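Ribulose-bisphosphate carboxylase (Alicyclobacillus acidocaldarius subsp. acidocaldarius, PDB 4NAS) belongs to the ribulose-bisphosphate carboxylase large-chain family, joining an N-terminal domain to a TIM-barrel domain, and holds calcium in the model. Local coordinates at residues D24-R29 and V74-D79. Sequence-based numbering, arbitrary orientation.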
ATOM      1  N   ASP B  24     -27.727   7.683  15.715  1.00 49.65           N
ATOM      2  CA  ASP B  24     -28.871   7.730  14.806  1.00 54.53           C
ATOM      3  C   ASP B  24     -28.475   7.823  13.333  1.00 56.80           C
ATOM      4  O   ASP B  24     -29.337   7.907  12.454  1.00 60.93           O
ATOM      5  CB  ASP B  24     -29.802   8.883  15.176  1.00 61.67           C
ATOM      6  CG  ASP B  24     -29.082  10.216  15.227  1.00 68.89           C
ATOM      7  OD1 ASP B  24     -27.833  10.226  15.319  1.00 64.94           O
ATOM      8  OD2 ASP B  24     -29.772  11.257  15.183  1.00 79.47           O
ATOM      9  N   LYS B  25     -27.173   7.796  13.071  1.00 48.92           N
ATOM     10  CA  LYS B  25     -26.666   7.893  11.714  1.00 43.33           C
ATOM     11  C   LYS B  25     -26.193   6.531  11.248  1.00 43.06           C
ATOM     12  O   LYS B  25     -26.040   6.298  10.050  1.00 39.32           O
ATOM     13  CB  LYS B  25     -25.502   8.884  11.649  1.00 40.90           C
ATOM     14  CG  LYS B  25     -25.793  10.228  12.295  1.00 41.00           C
ATOM     15  N   LEU B  26     -25.972   5.633  12.207  1.00 43.60           N
ATOM     16  CA  LEU B  26     -25.366   4.335  11.934  1.00 40.47           C
ATOM     17  C   LEU B  26     -26.119   3.529  10.872  1.00 43.64           C
ATOM     18  O   LEU B  26     -25.513   2.966   9.953  1.00 44.33           O
ATOM     19  CB  LEU B  26     -25.257   3.522  13.223  1.00 41.32           C
ATOM     20  CG  LEU B  26     -24.104   3.864  14.161  1.00 47.22           C
ATOM     21  CD1 LEU B  26     -24.143   2.964  15.381  1.00 52.21           C
ATOM     22  CD2 LEU B  26     -22.762   3.740  13.446  1.00 43.42           C
ATOM     23  N   GLU B  27     -27.437   3.482  11.006  1.00 41.74           N
ATOM     24  CA  GLU B  27     -28.273   2.677  10.122  1.00 44.40           C
ATOM     25  C   GLU B  27     -28.220   3.186   8.679  1.00 41.87           C
ATOM     26  O   GLU B  27     -28.029   2.406   7.750  1.00 33.41           O
ATOM     27  CB  GLU B  27     -29.710   2.661  10.638  1.00 55.94           C
ATOM     28  CG  GLU B  27     -30.357   1.278  10.626  1.00 69.33           C
ATOM     29  CD  GLU B  27     -29.849   0.362  11.735  1.00 73.63           C
ATOM     30  OE1 GLU B  27     -29.581  -0.823  11.446  1.00 70.78           O
ATOM     31  OE2 GLU B  27     -29.736   0.818  12.897  1.00 77.66           O
ATOM     32  N   ALA B  28     -28.368   4.496   8.494  1.00 46.84           N
ATOM     33  CA  ALA B  28     -28.244   5.099   7.167  1.00 35.97           C
ATOM     34  C   ALA B  28     -26.818   4.974   6.607  1.00 46.83           C
ATOM     35  O   ALA B  28     -26.628   4.652   5.435  1.00 43.14           O
ATOM     36  CB  ALA B  28     -28.674   6.556   7.196  1.00 38.60           C
ATOM     37  N   ARG B  29     -25.818   5.234   7.443  1.00 31.36           N
ATOM     38  CA  ARG B  29     -24.441   5.156   6.981  1.00 35.35           C
ATOM     39  C   ARG B  29     -24.115   3.750   6.491  1.00 33.69           C
ATOM     40  O   ARG B  29     -23.520   3.590   5.429  1.00 29.34           O
ATOM     41  CB  ARG B  29     -23.459   5.589   8.069  1.00 35.36           C
ATOM     42  CG  ARG B  29     -22.024   5.584   7.596  1.00 41.74           C
ATOM     43  CD  ARG B  29     -21.079   6.157   8.617  1.00 41.72           C
ATOM     44  NE  ARG B  29     -19.695   5.925   8.228  1.00 37.32           N
ATOM     45  CZ  ARG B  29     -18.636   6.340   8.914  1.00 42.08           C
ATOM     46  NH1 ARG B  29     -18.794   7.036  10.034  1.00 39.07           N
ATOM     47  NH2 ARG B  29     -17.410   6.065   8.471  1.00 41.02           N
ATOM     48  N   VAL B  74     -20.674   7.287  19.437  1.00 31.77           N
ATOM     49  CA  VAL B  74     -20.690   5.863  19.690  1.00 33.45           C
ATOM     50  C   VAL B  74     -19.471   5.213  19.013  1.00 34.15           C
ATOM     51  O   VAL B  74     -18.970   5.708  17.997  1.00 28.01           O
ATOM     52  CB  VAL B  74     -22.014   5.250  19.167  1.00 50.53           C
ATOM     53  CG1 VAL B  74     -22.014   5.142  17.649  1.00 52.13           C
ATOM     54  CG2 VAL B  74     -22.246   3.912  19.766  1.00 55.80           C
ATOM     55  N   VAL B  75     -18.958   4.138  19.592  1.00 29.13           N
ATOM     56  CA  VAL B  75     -18.048   3.284  18.837  1.00 30.63           C
ATOM     57  C   VAL B  75     -18.834   2.037  18.499  1.00 31.59           C
ATOM     58  O   VAL B  75     -19.461   1.431  19.364  1.00 33.26           O
ATOM     59  CB  VAL B  75     -16.759   2.939  19.589  1.00 27.01           C
ATOM     60  CG1 VAL B  75     -15.972   1.867  18.835  1.00 32.09           C
ATOM     61  CG2 VAL B  75     -15.910   4.183  19.752  1.00 33.66           C
ATOM     62  N   ALA B  76     -18.835   1.680  17.224  1.00 27.75           N
ATOM     63  CA  ALA B  76     -19.639   0.566  16.773  1.00 27.51           C
ATOM     64  C   ALA B  76     -18.895  -0.311  15.786  1.00 29.04           C
ATOM     65  O   ALA B  76     -17.891   0.104  15.181  1.00 27.03           O
ATOM     66  CB  ALA B  76     -20.940   1.072  16.157  1.00 28.18           C
ATOM     67  N   GLU B  77     -19.382  -1.538  15.651  1.00 23.19           N
ATOM     68  CA  GLU B  77     -18.954  -2.418  14.581  1.00 21.27           C
ATOM     69  C   GLU B  77     -20.099  -2.552  13.595  1.00 33.25           C
ATOM     70  O   GLU B  77     -21.266  -2.629  13.981  1.00 33.09           O
ATOM     71  CB  GLU B  77     -18.570  -3.796  15.113  1.00 29.10           C
ATOM     72  CG  GLU B  77     -17.183  -3.827  15.741  1.00 34.75           C
ATOM     73  CD  GLU B  77     -16.767  -5.215  16.160  1.00 35.20           C
ATOM     74  OE1 GLU B  77     -17.546  -6.165  15.933  1.00 39.84           O
ATOM     75  OE2 GLU B  77     -15.658  -5.353  16.720  1.00 33.56           O
ATOM     76  N   ILE B  78     -19.761  -2.552  12.316  1.00 27.77           N
ATOM     77  CA  ILE B  78     -20.749  -2.747  11.275  1.00 24.02           C
ATOM     78  C   ILE B  78     -20.209  -3.861  10.410  1.00 28.50           C
ATOM     79  O   ILE B  78     -19.007  -3.889  10.150  1.00 26.31           O
ATOM     80  CB  ILE B  78     -20.897  -1.476  10.447  1.00 29.11           C
ATOM     81  CG1 ILE B  78     -21.543  -0.381  11.292  1.00 33.40           C
ATOM     82  CG2 ILE B  78     -21.716  -1.736   9.203  1.00 34.04           C
ATOM     83  CD1 ILE B  78     -21.527   0.964  10.635  1.00 39.25           C
ATOM     84  N   ASP B  79     -21.074  -4.792  10.006  1.00 23.67           N
ATOM     85  CA  ASP B  79     -20.690  -5.844   9.062  1.00 23.84           C
ATOM     86  C   ASP B  79     -21.374  -5.569   7.722  1.00 24.90           C
ATOM     87  O   ASP B  79     -22.591  -5.382   7.687  1.00 24.66           O
ATOM     88  CB  ASP B  79     -21.139  -7.233   9.559  1.00 29.06           C
ATOM     89  CG  ASP B  79     -20.505  -7.642  10.889  1.00 27.10           C
ATOM     90  OD1 ASP B  79     -19.381  -7.211  11.207  1.00 27.51           O
ATOM     91  OD2 ASP B  79     -21.147  -8.433  11.614  1.00 31.80           O
TER
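A 2.8 Å backbone bond from R29 N to K25 O closes the first turn of helix 26-36, and from within that turn L26 directs its side chain onto V74, A76 and I78 of strand 73-83. Everything that meets between the two segments is apolar, and L26 makes all three contacts from the helix side, two through CD1 and one through CD2. CD1 of L26 runs tip to tip into CG1 of V74 at 3.8 Å. The same CD1 lies equally close, 3.8 Å, to CB of A76, resting on its single methyl. The other branch takes a slanting course past the isoleucine, with L26 CD2 4.1 Å from I78 CD1. With CD1 of I78 anti to its CA (chi2 171°), the chain is extended and its terminal methyl reaches out from the strand toward L26. Alternation along the strand puts these three partners on one face, while V75 and E77 point away from the helix. All four touching residues are buried. The contact thus packs the helix that follows strand 12-22 against a face of the N-terminal domain's sheet. Strand 73-83 runs antiparallel between 59-68 and 12-22; L19 of the latter touches both L26 and I78, and V65 of the former touches V74.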